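Local coordinates for xylose isomerase-like TIM barrel domain-containing protein (Parabacteroides distasonis, PDB 4KW2) that is of unknown function but folds as a xylose isomerase-like TIM barrel, a family that includes sugar isomerases and AP endonucleases, at residues W29-L34 / Y243-S248; A202-L207 / G237-E242; L207-E212 / I250-N255; P222-V227 / L257-K262. All coordinates share one frame; numbering follows the deposited sequence. Where two conformers were deposited one is given.

Contact 1: W29-L34 / Y243-S248; sequences WTFHNL and YDDFKS
Thr30 lays its methyl over one face of the Tyr243 ring, CG2 lying 3.8 Å from the ring centroid in a CH-pi contact. With CG2 anti to the backbone N of Thr30, OG1 lies beside that N, where it bonds to Gln27 O and receives a weak bond from Tyr243 N at 3.4 Å; threonine's methyl and hydroxyl serve both needs. Next to it, Phe31 brings CZ to 3.1 Å from Tyr243 OH, the ring planes nearly perpendicular at 87°, and its CE1 touches CB of Asp245 at 3.7 Å. This compact, largely aromatic side is backed by Leu46 of helix 36-46. The two loops follow the first and last strands of the closed eight-stranded barrel, so the contact spans its closing seam at the C-terminal mouth. Toward the solvent side the fit loosens: a water accepts from Asp245 N at 3.1 Å and lies 2.6 Å from Thr30 O and 2.8 Å from Tyr243 O, positioned to donate to them, though it cannot serve every acceptor around it at once. There an Asx turn, Phe246 N to Asp244 OD1 at 3.1 Å, shapes the loop, while Phe246 packs on Phe246 of a second subunit.

Contact 2: A202-L207 / G237-E242; sequences AHLKDL and GLISIE
Ala202, His203 and Leu204 pair in parallel with Ile239, Ser240 and Ile241, the strand axes 4.7 Å apart and 24° off parallel. The ladder alternates its donors, from Ala202 N to Leu238 O, Ser240 N to Ala202 O, Leu204 N to Ser240 O and Glu242 N to Leu204 O, the last at 2.7 Å. The two strands belong to one beta-alpha-beta unit, with helix 222-232 crossing between them, as in a TIM barrel. Side chains divide by face. Leu204 spreads both methyls against Ile239 and Ile241, its CD2 standing 4.0 Å from Ile241 CG2; branched aliphatics suit this face, which turns to the outer helices. Leu207 continues it past the strand, with CD2 3.8 Å from Ile241 CD1. On the other face, inside the barrel, His203 and Ser240 are polar and adjacent, CD2 of the histidine being 3.9 Å from CB of the serine, and both are hydrogen-bonded to Glu52. At the end of the ladder Glu242 carries the pairing further. Its CG leaves anti to the backbone N (chi1 -171°), and a bend at chi2 of -85° turns the carboxylate back to the other segment, where OE1 accepts from Asp206 N at 3.0 Å along a nearly straight line. Its carbonyl O takes Leu207 N at 3.0 Å, and a water donates to both Glu242 OE2 and Asp206 OD1. Asp206 OD1 stands 3.8 Å from Glu242 OE1; the bridging water and the Asp206 N-H probably ease this closeness and largely set the carboxylate's rotation at the C-terminal mouth, where TIM barrels carry their active sites.

Contact 3: L207-E212 / I250-N255; sequences LTDKME and IQEIRN. With SO4 (sulfate ion), chain B; SO4 (sulfate ion), chain C.
Asp209 OD1 is held by two groups, one across the contact and one next to it in the chain: Asn255 ND2 donates to it at 3.3 Å, and Lys210 NZ forms a salt bridge with it at 3.5 Å. The amide comes from the syn side but 34° out of the carboxylate plane, and the bend at its hydrogen (137°) makes this a modest bond; a weaker one runs from the same ND2 to OD2. Asn255 leaves the helix toward the loop, and its short chain sets the amide beside the carboxylate, the two planes 15° apart, whereas Lys210 needs its length to curl round. Ile253 supplies the apolar part: its CG2 lies 4.1 Å from Leu207 CD2, and its CD1 rests against the Leu207 carbonyl. The loop follows strand 199-204 of the barrel and leans on the first turns of helix 250-262. At that helix's start, Ile250 N donates to a sulfate O1 at 2.7 Å. A separate sulfate has O3 shared by Gln251 NE2 and Arg254 NE, while Arg254 NH2 holds its O1. Both ions probably come from the crystallisation liquor, each site being consistent with local positive potential; Lys210 and the Asn255 amide probably temper the charge of Asp209 beside Glu252.

Contact 4: P222-V227 / L257-K262; sequences PVKAFV and LEFLQK
Phe259 leaves its helix toward the neighbouring one and packs its ring between Val223 and Lys224. Its CB meets Val223 CG2 at 4.0 Å, and CD2, one side of the ring, rests 3.6 Å from Val223 CG1, against which CG and CE2 also lie. The other side belongs to Lys224: CD1 lies beside the lysine CG, and CE1, farther out, comes 3.6 Å from both CE and NZ. At the tip, CZ is 3.9 Å from NZ; the length of lysine lets its CG, CE and NZ follow the ring outward, the ammonium end lying alongside the ring's outer part. Val223 can present CG1 because that methyl sits between its own backbone N and carbonyl carbon (chi1 68°). Helices 222-232 and 250-262 are the last two of the outer helical layer of this TIM barrel, and here they run nearly parallel, their local axes 9.3 Å apart and 18° from alignment. Val227 fits its CG2 against the backbone of the opposite helix, 3.4 Å from Phe259 O. Toward the barrel the residues become wholly apolar: Leu260 CD2 touches the edge of the Phe226 ring, near its plane, at 3.8 Å from CD2 of that ring. Phe226 also meets Trp181, ring edge to ring face.

Contact 2 is the core of the set, a strand pair near the chain's centre held by a ladder of backbone bonds; the others lie farther out. Contact 1 joins two loops and contact 3 a loop to the start of helix 250-262, both toward the C-terminal ends of the strands and only partly buried. Contact 1 adds a water and a weak bond to its aromatic packing, contact 3 a salt bridge and sulfates. Contact 4 is buried between two outer helices and has no hydrogen bond across it. Contacts 2 and 3 share Leu207; contacts 3 and 4 both use helix 250-262 and meet again where Met211 lies on Phe226. Phe226 also packs on Leu204 of contact 2, while Tyr243 of contact 1 touches Leu207 and Ile253.

Contact 1: W29-L34 / Y243-S248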
# COMPACT_ATOMS: atom_id res chain seq x y z
N TRP A 29 13.62 -0.13 -9.69
CA TRP A 29 12.84 -0.78 -8.62
C TRP A 29 11.63 -1.54 -9.16
O TRP A 29 11.22 -2.56 -8.59
CB TRP A 29 12.40 0.25 -7.56
CG TRP A 29 11.67 -0.39 -6.45
CD1 TRP A 29 10.34 -0.31 -6.19
CD2 TRP A 29 12.23 -1.27 -5.46
NE1 TRP A 29 10.03 -1.08 -5.09
CE2 TRP A 29 11.17 -1.68 -4.62
CE3 TRP A 29 13.51 -1.75 -5.20
CZ2 TRP A 29 11.35 -2.54 -3.53
CZ3 TRP A 29 13.71 -2.60 -4.12
CH2 TRP A 29 12.63 -2.99 -3.30
N THR A 30 11.05 -1.05 -10.25
CA THR A 30 9.97 -1.72 -10.96
C THR A 30 10.24 -3.21 -11.14
O THR A 30 9.33 -4.03 -10.99
CB THR A 30 9.79 -1.08 -12.35
OG1 THR A 30 9.43 0.30 -12.18
CG2 THR A 30 8.72 -1.79 -13.17
N PHE A 31 11.48 -3.56 -11.44
CA PHE A 31 11.87 -4.94 -11.72
C PHE A 31 12.92 -5.43 -10.73
O PHE A 31 13.87 -6.12 -11.12
CB PHE A 31 12.42 -5.04 -13.15
CG PHE A 31 11.42 -4.68 -14.21
CD1 PHE A 31 10.39 -5.56 -14.53
CD2 PHE A 31 11.52 -3.49 -14.91
CE1 PHE A 31 9.46 -5.24 -15.51
CE2 PHE A 31 10.60 -3.18 -15.89
CZ PHE A 31 9.57 -4.05 -16.19
N HIS A 32 12.76 -5.09 -9.45
CA HIS A 32 13.78 -5.40 -8.44
C HIS A 32 13.94 -6.89 -8.19
O HIS A 32 14.96 -7.32 -7.65
CB HIS A 32 13.52 -4.66 -7.13
CG HIS A 32 12.29 -5.11 -6.40
ND1 HIS A 32 11.07 -4.48 -6.56
CD2 HIS A 32 12.09 -6.10 -5.50
CE1 HIS A 32 10.17 -5.08 -5.80
NE2 HIS A 32 10.77 -6.06 -5.14
N ASN A 33 12.94 -7.69 -8.60
CA ASN A 33 12.96 -9.15 -8.58
C ASN A 33 13.80 -9.76 -9.70
O ASN A 33 13.99 -10.98 -9.75
CB ASN A 33 11.52 -9.70 -8.68
CG ASN A 33 10.79 -9.25 -9.94
OD1 ASN A 33 10.73 -8.06 -10.26
ND2 ASN A 33 10.21 -10.21 -10.66
N LEU A 34 14.24 -8.92 -10.63
CA LEU A 34 15.13 -9.34 -11.70
C LEU A 34 16.54 -8.79 -11.45
O LEU A 34 16.76 -8.00 -10.54
CB LEU A 34 14.60 -8.81 -13.04
CG LEU A 34 13.17 -9.18 -13.42
CD1 LEU A 34 12.85 -8.60 -14.79
CD2 LEU A 34 12.97 -10.68 -13.42
N TYR A 243 6.11 1.06 -11.90
CA TYR A 243 4.83 0.38 -11.89
C TYR A 243 4.93 -1.00 -11.25
O TYR A 243 6.03 -1.52 -11.06
CB TYR A 243 4.23 0.30 -13.30
CG TYR A 243 4.93 -0.60 -14.31
CD1 TYR A 243 5.95 -0.11 -15.11
CD2 TYR A 243 4.53 -1.92 -14.49
CE1 TYR A 243 6.57 -0.91 -16.05
CE2 TYR A 243 5.15 -2.73 -15.43
CZ TYR A 243 6.17 -2.22 -16.21
OH TYR A 243 6.77 -3.02 -17.15
N ASP A 244 3.79 -1.57 -10.91
CA ASP A 244 3.73 -2.91 -10.36
C ASP A 244 3.81 -3.90 -11.51
O ASP A 244 2.83 -4.09 -12.23
CB ASP A 244 2.42 -3.09 -9.58
CG ASP A 244 2.42 -4.35 -8.73
OD1 ASP A 244 3.13 -5.32 -9.09
OD2 ASP A 244 1.71 -4.36 -7.71
N ASP A 245 4.96 -4.54 -11.67
CA ASP A 245 5.19 -5.42 -12.82
C ASP A 245 4.49 -6.77 -12.68
O ASP A 245 4.53 -7.57 -13.61
CB ASP A 245 6.68 -5.62 -13.12
CG ASP A 245 7.40 -6.46 -12.08
OD1 ASP A 245 7.08 -6.34 -10.88
OD2 ASP A 245 8.30 -7.24 -12.46
N PHE A 246 3.88 -7.02 -11.53
CA PHE A 246 3.07 -8.22 -11.36
C PHE A 246 1.60 -7.96 -11.72
O PHE A 246 0.88 -8.89 -12.07
CB PHE A 246 3.19 -8.75 -9.93
CG PHE A 246 4.53 -9.38 -9.64
CD1 PHE A 246 4.75 -10.73 -9.88
CD2 PHE A 246 5.58 -8.61 -9.12
CE1 PHE A 246 5.99 -11.31 -9.61
CE2 PHE A 246 6.82 -9.19 -8.85
CZ PHE A 246 7.02 -10.54 -9.09
N LYS A 247 1.17 -6.70 -11.65
CA LYS A 247 -0.21 -6.33 -11.96
C LYS A 247 -0.37 -5.74 -13.37
O LYS A 247 -1.48 -5.73 -13.90
CB LYS A 247 -0.75 -5.34 -10.93
CG LYS A 247 -0.93 -5.91 -9.52
CD LYS A 247 -2.11 -5.24 -8.80
CE LYS A 247 -1.77 -4.77 -7.39
NZ LYS A 247 -1.64 -5.86 -6.39
N SER A 248 0.71 -5.25 -13.96
CA SER A 248 0.69 -4.72 -15.33
C SER A 248 1.70 -5.41 -16.22
O SER A 248 2.63 -6.06 -15.74
CB SER A 248 0.93 -3.22 -15.33
OG SER A 248 -0.28 -2.50 -15.14
O HOH W 1 7.10 -3.69 -9.66

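Contact 2: A202-L207 / G237-E242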
# COMPACT_ATOMS: atom_id res chain seq x y z
N ALA A 202 10.40 13.95 -11.50
CA ALA A 202 9.05 13.61 -11.06
C ALA A 202 8.93 12.09 -10.97
O ALA A 202 9.09 11.40 -11.96
CB ALA A 202 8.03 14.17 -12.04
N HIS A 203 8.64 11.59 -9.77
CA HIS A 203 8.39 10.17 -9.56
C HIS A 203 6.93 9.83 -9.79
O HIS A 203 6.05 10.31 -9.08
CB HIS A 203 8.74 9.78 -8.12
CG HIS A 203 10.19 9.49 -7.92
ND1 HIS A 203 10.68 8.95 -6.75
CD2 HIS A 203 11.26 9.64 -8.74
CE1 HIS A 203 11.99 8.80 -6.85
NE2 HIS A 203 12.36 9.20 -8.05
N LEU A 204 6.67 9.02 -10.81
CA LEU A 204 5.36 8.40 -11.00
C LEU A 204 5.40 7.02 -10.41
O LEU A 204 6.11 6.14 -10.91
CB LEU A 204 5.02 8.29 -12.49
CG LEU A 204 4.17 9.39 -13.10
CD1 LEU A 204 4.79 10.75 -12.81
CD2 LEU A 204 4.05 9.14 -14.59
N LYS A 205 4.64 6.82 -9.33
CA LYS A 205 4.54 5.52 -8.68
C LYS A 205 3.27 4.82 -9.16
O LYS A 205 2.27 5.47 -9.43
CB LYS A 205 4.48 5.71 -7.16
CG LYS A 205 4.59 4.44 -6.35
CD LYS A 205 4.75 4.76 -4.87
CE LYS A 205 4.43 3.56 -3.99
NZ LYS A 205 5.32 2.40 -4.26
N ASP A 206 3.33 3.50 -9.27
CA ASP A 206 2.18 2.68 -9.65
C ASP A 206 1.47 3.22 -10.89
O ASP A 206 0.27 3.45 -10.89
CB ASP A 206 1.20 2.54 -8.48
CG ASP A 206 1.78 1.70 -7.35
OD1 ASP A 206 2.32 0.61 -7.63
OD2 ASP A 206 1.69 2.14 -6.18
N LEU A 207 2.25 3.41 -11.95
CA LEU A 207 1.73 3.90 -13.21
C LEU A 207 0.71 2.91 -13.72
O LEU A 207 0.96 1.71 -13.70
CB LEU A 207 2.85 4.09 -14.23
CG LEU A 207 2.40 4.62 -15.60
CD1 LEU A 207 1.69 5.95 -15.44
CD2 LEU A 207 3.58 4.75 -16.54
N GLY A 237 12.61 18.29 -16.80
CA GLY A 237 13.43 17.36 -16.05
C GLY A 237 13.15 15.93 -16.45
O GLY A 237 12.78 15.66 -17.59
N LEU A 238 13.31 15.03 -15.49
CA LEU A 238 13.14 13.60 -15.73
C LEU A 238 11.84 13.12 -15.12
O LEU A 238 11.60 13.30 -13.93
CB LEU A 238 14.33 12.84 -15.14
CG LEU A 238 14.29 11.31 -15.12
CD1 LEU A 238 14.36 10.75 -16.53
CD2 LEU A 238 15.42 10.76 -14.26
N ILE A 239 10.99 12.50 -15.93
CA ILE A 239 9.83 11.76 -15.44
C ILE A 239 10.30 10.33 -15.23
O ILE A 239 10.58 9.60 -16.19
CB ILE A 239 8.64 11.75 -16.42
CG1 ILE A 239 8.24 13.18 -16.79
CG2 ILE A 239 7.45 11.04 -15.80
CD1 ILE A 239 7.16 13.23 -17.85
N SER A 240 10.38 9.93 -13.97
CA SER A 240 10.90 8.63 -13.61
C SER A 240 9.74 7.74 -13.16
O SER A 240 9.16 7.96 -12.08
CB SER A 240 11.94 8.79 -12.50
OG SER A 240 12.73 7.64 -12.40
N ILE A 241 9.40 6.76 -13.98
CA ILE A 241 8.21 5.96 -13.74
C ILE A 241 8.49 4.63 -13.03
O ILE A 241 9.52 3.98 -13.25
CB ILE A 241 7.41 5.70 -15.05
CG1 ILE A 241 8.10 4.68 -15.95
CG2 ILE A 241 7.20 7.01 -15.81
CD1 ILE A 241 7.16 3.60 -16.43
N GLU A 242 7.56 4.26 -12.17
CA GLU A 242 7.56 2.96 -11.52
C GLU A 242 6.18 2.37 -11.76
O GLU A 242 5.19 3.11 -11.83
CB GLU A 242 7.84 3.14 -10.02
CG GLU A 242 8.10 1.86 -9.23
CD GLU A 242 6.84 1.16 -8.74
OE1 GLU A 242 5.75 1.77 -8.71
OE2 GLU A 242 6.96 -0.02 -8.36
O HOH W 2 4.51 -1.07 -7.55

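Contact 3: L207-E212 / I250-N255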
# COMPACT_ATOMS: atom_id res chain seq x y z
N LEU A 207 2.25 3.41 -11.95
CA LEU A 207 1.73 3.90 -13.21
C LEU A 207 0.71 2.91 -13.72
O LEU A 207 0.96 1.71 -13.70
CB LEU A 207 2.85 4.09 -14.23
CG LEU A 207 2.40 4.62 -15.60
CD1 LEU A 207 1.69 5.95 -15.44
CD2 LEU A 207 3.58 4.75 -16.54
N THR A 208 -0.44 3.41 -14.16
CA THR A 208 -1.49 2.59 -14.75
C THR A 208 -1.69 2.94 -16.21
O THR A 208 -1.15 3.93 -16.72
CB THR A 208 -2.83 2.76 -14.00
OG1 THR A 208 -3.26 4.13 -14.10
CG2 THR A 208 -2.67 2.39 -12.54
N ASP A 209 -2.46 2.11 -16.89
CA ASP A 209 -2.84 2.31 -18.28
C ASP A 209 -3.57 3.66 -18.41
O ASP A 209 -4.61 3.87 -17.80
CB ASP A 209 -3.77 1.16 -18.71
CG ASP A 209 -3.92 1.05 -20.21
OD1 ASP A 209 -3.50 1.96 -20.96
OD2 ASP A 209 -4.47 0.03 -20.65
N LYS A 210 -2.99 4.56 -19.20
CA LYS A 210 -3.53 5.91 -19.42
C LYS A 210 -3.72 6.73 -18.14
O LYS A 210 -4.53 7.66 -18.09
CB LYS A 210 -4.82 5.82 -20.25
CG LYS A 210 -4.53 5.45 -21.70
CD LYS A 210 -5.50 4.43 -22.26
CE LYS A 210 -5.04 3.96 -23.63
NZ LYS A 210 -5.40 2.53 -23.88
N MSE A 211 -2.92 6.41 -17.12
CA MSE A 211 -3.02 6.98 -15.76
C MSE A 211 -4.43 6.95 -15.21
O MSE A 211 -4.83 7.83 -14.46
CB MSE A 211 -2.39 8.37 -15.72
CG MSE A 211 -0.88 8.22 -15.86
SE MSE A 211 -0.01 9.98 -15.99
CE MSE A 211 -0.34 10.50 -14.12
N GLU A 212 -5.18 5.92 -15.56
CA GLU A 212 -6.50 5.72 -14.98
C GLU A 212 -6.36 5.47 -13.48
O GLU A 212 -5.36 4.92 -13.02
CB GLU A 212 -7.21 4.54 -15.66
CG GLU A 212 -6.57 3.18 -15.39
CD GLU A 212 -7.23 2.04 -16.15
OE1 GLU A 212 -8.08 2.32 -17.04
OE2 GLU A 212 -6.90 0.87 -15.85
N ILE A 250 3.95 -5.08 -20.24
CA ILE A 250 4.65 -4.11 -21.09
C ILE A 250 3.72 -3.37 -22.06
O ILE A 250 3.83 -2.15 -22.23
CB ILE A 250 5.83 -4.78 -21.82
CG1 ILE A 250 6.98 -4.96 -20.81
CG2 ILE A 250 6.28 -3.97 -23.03
CD1 ILE A 250 8.05 -5.93 -21.24
N GLN A 251 2.79 -4.10 -22.68
CA GLN A 251 1.80 -3.49 -23.56
C GLN A 251 0.94 -2.43 -22.88
O GLN A 251 0.70 -1.36 -23.45
CB GLN A 251 0.89 -4.57 -24.18
CG GLN A 251 1.59 -5.42 -25.23
CD GLN A 251 2.36 -4.58 -26.24
OE1 GLN A 251 3.56 -4.77 -26.44
NE2 GLN A 251 1.67 -3.62 -26.85
N GLU A 252 0.49 -2.71 -21.66
CA GLU A 252 -0.35 -1.77 -20.93
C GLU A 252 0.40 -0.48 -20.62
O GLU A 252 -0.14 0.61 -20.80
CB GLU A 252 -0.88 -2.39 -19.63
CG GLU A 252 -2.06 -3.32 -19.86
CD GLU A 252 -2.46 -4.11 -18.62
OE1 GLU A 252 -1.80 -4.00 -17.57
OE2 GLU A 252 -3.46 -4.86 -18.71
N ILE A 253 1.64 -0.61 -20.15
CA ILE A 253 2.45 0.55 -19.80
C ILE A 253 2.84 1.33 -21.06
O ILE A 253 2.86 2.56 -21.05
CB ILE A 253 3.69 0.14 -18.97
CG1 ILE A 253 3.27 -0.57 -17.68
CG2 ILE A 253 4.53 1.36 -18.62
CD1 ILE A 253 2.41 0.26 -16.74
N ARG A 254 3.10 0.62 -22.16
CA ARG A 254 3.41 1.29 -23.43
C ARG A 254 2.29 2.23 -23.89
O ARG A 254 2.58 3.24 -24.55
CB ARG A 254 3.79 0.29 -24.52
CG ARG A 254 5.26 -0.07 -24.46
CD ARG A 254 5.64 -1.15 -25.45
NE ARG A 254 5.48 -0.75 -26.85
CZ ARG A 254 6.30 0.06 -27.52
NH1 ARG A 254 7.35 0.62 -26.92
NH2 ARG A 254 6.07 0.32 -28.79
N ASN A 255 1.04 1.93 -23.53
CA ASN A 255 -0.07 2.87 -23.77
C ASN A 255 0.11 4.23 -23.10
O ASN A 255 -0.21 5.26 -23.69
CB ASN A 255 -1.39 2.29 -23.30
CG ASN A 255 -1.85 1.12 -24.14
OD1 ASN A 255 -1.60 1.08 -25.34
ND2 ASN A 255 -2.52 0.17 -23.52
S SO4 B . 3.79 -2.49 -29.79
O1 SO4 B . 4.51 -1.34 -30.36
O2 SO4 B . 4.59 -3.72 -30.00
O3 SO4 B . 3.57 -2.29 -28.34
O4 SO4 B . 2.49 -2.64 -30.47
S SO4 C . 5.58 -8.60 -19.43
O1 SO4 C . 4.82 -7.59 -20.20
O2 SO4 C . 6.28 -9.51 -20.38
O3 SO4 C . 6.58 -7.95 -18.55
O4 SO4 C . 4.62 -9.37 -18.60

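Contact 4: P222-V227 / L257-K262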
# COMPACT_ATOMS: atom_id res chain seq x y z
N PRO A 222 -6.57 10.87 -18.35
CA PRO A 222 -5.73 11.48 -17.32
C PRO A 222 -4.28 11.70 -17.72
O PRO A 222 -3.66 12.68 -17.31
CB PRO A 222 -5.82 10.48 -16.16
CG PRO A 222 -7.15 9.85 -16.34
CD PRO A 222 -7.35 9.74 -17.82
N VAL A 223 -3.72 10.77 -18.50
CA VAL A 223 -2.34 10.90 -18.96
C VAL A 223 -2.20 12.08 -19.93
O VAL A 223 -1.16 12.73 -19.95
CB VAL A 223 -1.83 9.59 -19.61
CG1 VAL A 223 -2.55 9.30 -20.92
CG2 VAL A 223 -0.32 9.66 -19.83
N LYS A 224 -3.24 12.34 -20.73
CA LYS A 224 -3.23 13.49 -21.64
C LYS A 224 -3.24 14.79 -20.85
O LYS A 224 -2.49 15.72 -21.15
CB LYS A 224 -4.42 13.46 -22.60
CG LYS A 224 -4.26 12.56 -23.83
CD LYS A 224 -5.34 12.88 -24.86
CE LYS A 224 -4.99 12.41 -26.27
NZ LYS A 224 -5.72 11.18 -26.67
N ALA A 225 -4.09 14.85 -19.83
CA ALA A 225 -4.18 16.01 -18.95
C ALA A 225 -2.88 16.24 -18.20
O ALA A 225 -2.48 17.38 -17.97
CB ALA A 225 -5.33 15.85 -17.98
N PHE A 226 -2.22 15.15 -17.81
CA PHE A 226 -0.96 15.21 -17.08
C PHE A 226 0.13 15.82 -17.96
O PHE A 226 0.84 16.74 -17.55
CB PHE A 226 -0.56 13.81 -16.63
CG PHE A 226 0.75 13.75 -15.91
CD1 PHE A 226 0.90 14.35 -14.67
CD2 PHE A 226 1.83 13.10 -16.47
CE1 PHE A 226 2.11 14.30 -14.00
CE2 PHE A 226 3.05 13.04 -15.80
CZ PHE A 226 3.18 13.65 -14.57
N VAL A 227 0.25 15.29 -19.17
CA VAL A 227 1.19 15.78 -20.16
C VAL A 227 0.98 17.27 -20.46
O VAL A 227 1.94 18.04 -20.52
CB VAL A 227 1.07 14.94 -21.45
CG1 VAL A 227 1.67 15.66 -22.64
CG2 VAL A 227 1.74 13.59 -21.24
N LEU A 257 3.18 5.32 -21.82
CA LEU A 257 4.47 5.85 -22.30
C LEU A 257 4.32 6.58 -23.63
O LEU A 257 5.02 7.55 -23.89
CB LEU A 257 5.50 4.73 -22.42
CG LEU A 257 5.94 4.12 -21.09
CD1 LEU A 257 6.93 2.99 -21.31
CD2 LEU A 257 6.53 5.18 -20.17
N GLU A 258 3.37 6.12 -24.44
CA GLU A 258 3.04 6.76 -25.72
C GLU A 258 2.83 8.27 -25.58
O GLU A 258 3.42 9.06 -26.31
CB GLU A 258 1.79 6.10 -26.31
CG GLU A 258 1.35 6.61 -27.67
CD GLU A 258 0.09 5.93 -28.17
OE1 GLU A 258 -0.27 4.86 -27.64
OE2 GLU A 258 -0.54 6.47 -29.11
N PHE A 259 1.99 8.67 -24.63
CA PHE A 259 1.67 10.08 -24.44
C PHE A 259 2.77 10.83 -23.68
O PHE A 259 3.01 12.01 -23.93
CB PHE A 259 0.35 10.23 -23.70
CG PHE A 259 -0.82 9.65 -24.44
CD1 PHE A 259 -1.40 10.35 -25.49
CD2 PHE A 259 -1.31 8.39 -24.12
CE1 PHE A 259 -2.47 9.81 -26.18
CE2 PHE A 259 -2.38 7.85 -24.80
CZ PHE A 259 -2.96 8.56 -25.84
N LEU A 260 3.43 10.14 -22.75
CA LEU A 260 4.51 10.74 -21.98
C LEU A 260 5.72 11.05 -22.85
O LEU A 260 6.45 12.00 -22.57
CB LEU A 260 4.93 9.80 -20.85
CG LEU A 260 3.88 9.57 -19.77
CD1 LEU A 260 4.30 8.40 -18.89
CD2 LEU A 260 3.66 10.82 -18.94
N GLN A 261 5.93 10.26 -23.90
CA GLN A 261 7.08 10.41 -24.78
C GLN A 261 6.79 11.20 -26.05
O GLN A 261 7.57 12.07 -26.40
CB GLN A 261 7.64 9.04 -25.17
CG GLN A 261 8.42 8.38 -24.06
CD GLN A 261 8.84 6.97 -24.41
OE1 GLN A 261 8.08 6.22 -25.03
NE2 GLN A 261 10.05 6.59 -24.01
N LYS A 262 5.69 10.88 -26.73
CA LYS A 262 5.39 11.49 -28.04
C LYS A 262 5.06 12.98 -27.96
O LYS A 262 5.15 13.67 -28.97
CB LYS A 262 4.27 10.74 -28.77
CG LYS A 262 4.71 9.38 -29.29
CD LYS A 262 3.54 8.44 -29.55
CE LYS A 262 2.97 8.57 -30.95
NZ LYS A 262 2.22 7.34 -31.34